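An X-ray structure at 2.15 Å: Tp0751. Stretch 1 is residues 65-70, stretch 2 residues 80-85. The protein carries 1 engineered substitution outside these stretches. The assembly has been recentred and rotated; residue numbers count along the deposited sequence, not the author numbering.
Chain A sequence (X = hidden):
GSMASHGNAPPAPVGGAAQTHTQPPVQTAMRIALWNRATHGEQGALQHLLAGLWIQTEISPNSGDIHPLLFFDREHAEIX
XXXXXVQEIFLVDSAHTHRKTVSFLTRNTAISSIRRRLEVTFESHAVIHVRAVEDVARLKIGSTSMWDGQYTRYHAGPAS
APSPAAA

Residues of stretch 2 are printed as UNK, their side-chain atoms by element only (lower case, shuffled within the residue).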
# COMPACT_ATOMS: atom_id res chain seq x y z
N ASP A 65 -13.69 -15.55 -6.75
CA ASP A 65 -14.16 -14.31 -6.12
C ASP A 65 -13.47 -13.08 -6.70
O ASP A 65 -12.56 -13.18 -7.52
CB ASP A 65 -13.92 -14.36 -4.61
CG ASP A 65 -14.89 -15.28 -3.89
OD1 ASP A 65 -16.09 -15.30 -4.24
OD2 ASP A 65 -14.45 -15.99 -2.96
N ILE A 66 -13.91 -11.91 -6.25
CA ILE A 66 -13.39 -10.63 -6.73
C ILE A 66 -12.26 -10.12 -5.85
O ILE A 66 -12.37 -10.10 -4.63
CB ILE A 66 -14.51 -9.56 -6.80
CG1 ILE A 66 -15.58 -9.98 -7.81
CG2 ILE A 66 -13.94 -8.19 -7.16
CD1 ILE A 66 -16.91 -9.26 -7.65
N HIS A 67 -11.17 -9.67 -6.49
CA HIS A 67 -9.96 -9.28 -5.79
C HIS A 67 -10.00 -7.80 -5.42
O HIS A 67 -10.19 -6.95 -6.30
CB HIS A 67 -8.72 -9.58 -6.65
CG HIS A 67 -8.67 -10.98 -7.19
ND1 HIS A 67 -8.85 -11.26 -8.53
CD2 HIS A 67 -8.45 -12.16 -6.58
CE1 HIS A 67 -8.75 -12.56 -8.72
NE2 HIS A 67 -8.51 -13.13 -7.55
N PRO A 68 -9.83 -7.48 -4.12
CA PRO A 68 -9.60 -6.08 -3.73
C PRO A 68 -8.31 -5.53 -4.34
O PRO A 68 -7.33 -6.27 -4.44
CB PRO A 68 -9.51 -6.16 -2.20
CG PRO A 68 -10.25 -7.38 -1.83
CD PRO A 68 -10.02 -8.35 -2.95
N LEU A 69 -8.33 -4.27 -4.74
CA LEU A 69 -7.18 -3.66 -5.41
C LEU A 69 -6.67 -2.44 -4.67
O LEU A 69 -7.45 -1.62 -4.18
CB LEU A 69 -7.55 -3.23 -6.83
CG LEU A 69 -8.33 -4.23 -7.69
CD1 LEU A 69 -8.69 -3.59 -9.02
CD2 LEU A 69 -7.53 -5.50 -7.88
N LEU A 70 -5.35 -2.32 -4.60
CA LEU A 70 -4.70 -1.12 -4.08
C LEU A 70 -3.81 -0.51 -5.15
O LEU A 70 -2.97 -1.19 -5.73
CB LEU A 70 -3.87 -1.44 -2.84
CG LEU A 70 -4.61 -1.87 -1.57
CD1 LEU A 70 -3.60 -2.25 -0.50
CD2 LEU A 70 -5.54 -0.78 -1.08
N UNK A 80 -5.79 4.48 -3.72
CA UNK A 80 -7.12 4.17 -4.21
C UNK A 80 -7.49 2.75 -3.84
O UNK A 80 -6.73 1.81 -4.09
c UNK A 80 -7.22 4.36 -5.74
o UNK A 80 -6.76 3.18 -6.41
c UNK A 80 -6.40 5.56 -6.20
N UNK A 81 -8.67 2.60 -3.24
CA UNK A 81 -9.18 1.31 -2.81
C UNK A 81 -10.34 0.88 -3.69
O UNK A 81 -11.34 1.59 -3.78
c UNK A 81 -7.96 0.86 0.42
c UNK A 81 -6.99 1.24 1.32
c UNK A 81 -6.63 2.57 1.42
c UNK A 81 -7.24 3.51 0.61
c UNK A 81 -8.58 1.79 -0.39
c UNK A 81 -9.64 1.37 -1.36
c UNK A 81 -8.21 3.12 -0.28
N UNK A 82 -10.21 -0.28 -4.33
CA UNK A 82 -11.21 -0.74 -5.29
C UNK A 82 -11.60 -2.20 -5.09
O UNK A 82 -10.77 -3.06 -4.83
c UNK A 82 -10.70 -0.56 -6.72
o UNK A 82 -10.42 0.79 -7.01
N UNK A 83 -12.90 -2.46 -5.24
CA UNK A 83 -13.43 -3.81 -5.31
C UNK A 83 -14.79 -3.76 -6.01
O UNK A 83 -15.83 -3.68 -5.36
n UNK A 83 -15.62 -9.94 -3.01
c UNK A 83 -13.58 -4.44 -3.92
n UNK A 83 -15.48 -7.64 -3.06
c UNK A 83 -14.84 -6.35 -2.82
c UNK A 83 -13.94 -5.92 -3.97
n UNK A 83 -13.75 -8.90 -2.18
c UNK A 83 -14.95 -8.82 -2.75
N UNK A 84 -14.75 -3.79 -7.34
CA UNK A 84 -15.96 -3.70 -8.17
C UNK A 84 -16.69 -2.38 -7.92
O UNK A 84 -16.16 -1.31 -8.23
c UNK A 84 -16.87 -4.90 -7.90
N UNK A 85 -17.90 -2.44 -7.37
CA UNK A 85 -18.69 -1.24 -7.07
C UNK A 85 -17.95 -0.32 -6.11
O UNK A 85 -18.08 0.90 -6.18
c UNK A 85 -20.05 -1.62 -6.48
o UNK A 85 -19.90 -2.47 -5.35
O HOH W 1 -7.05 0.42 -6.50

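Position 80 has three side-chain atoms, two carbons and one oxygen. The first carbon carries both the oxygen and the second carbon, so the side chain branches at once. A beta carbon bearing a hydroxyl and a methyl identifies Thr80. Its CB points sideways, and the nearest side-chain approach to stretch 1 is Thr80 OG1 to Leu70 C at 4.9 Å. Its backbone does the touching: the CA of Leu70 makes a CA-H...O contact with Thr80 O at 3.6 Å. Thr80 OG1 is hydrogen-bonded to water 1 at 2.8 Å, and the same water donates a weak hydrogen bond of 3.1 Å to Leu69 O.

Position 81 has seven side-chain carbons and no heteroatom. One carbon leads into a ring of six. A six-membered ring with no oxygen beyond it rules out tyrosine and gives Phe81. It is paired with Leu70 in an antiparallel, non-hydrogen-bonded bridge, and both side chains lie on the same face of the sheet. Leu70 CD2 reaches Phe81 CD2 at 3.3 Å, meeting the ring obliquely. Both residues are buried.

Position 82 has two side-chain atoms, a carbon and then an oxygen. The chain ends there without a branch, which gives Ser82. It forms the hydrogen-bonded bridge with Leu69, and these two side chains share the face opposite Leu70 and Phe81. Their CB atoms, Leu69 CB and Ser82 CB, are 4.1 Å apart. Ser82 OG has a weak hydrogen bond of 3.4 Å to water 1.

Position 83 has seven side-chain atoms. Three carbons run out to a nitrogen, followed by a carbon carrying two more nitrogens. This is a guanidinium group, and the residue is Arg83. Its CB points sideways, but the end of the side chain comes back nearer to stretch 1. Ile66 O lies over one face of the guanidinium, 3.1 Å from Arg83 NH1. The angle is poor, so this close approach is not a hydrogen bond. Pro68 CG sits at the guanidinium edge, 3.8 Å from Arg83 NH1. The aliphatic part also packs, with Ile66 CG2 3.9 Å from Arg83 CG.

Position 84 has one side-chain carbon and nothing beyond it, so it is Ala84. Its methyl makes a loose apolar contact, with Ile66 CD1 4.4 Å from Ala84 CB.

Position 85 has a carbon and then an oxygen, again unbranched. It is Ser85. It is out of reach of stretch 1.

The contact is a short antiparallel pairing with side-chain packing around it. Leu69 N donates to Ser82 O at 2.7 Å, and Ser82 N donates to Leu69 O at 3.1 Å. This reciprocal pair joins Leu69 and Ser82. Ser82 O also receives a CA-H...O contact from Pro68 CA at 3.4 Å. Leu70 and Phe81 pack on one face, while water 1 links the Thr80 hydroxyl, through weak hydrogen bonds, to Leu69 O and the Ser82 hydroxyl. Beyond the two bridged pairs, the Arg83 side chain extends the contact along Ile66 and Pro68. Together the stretches bury 444 Å².

Stretch 2, residues 80-85: TFSRAS
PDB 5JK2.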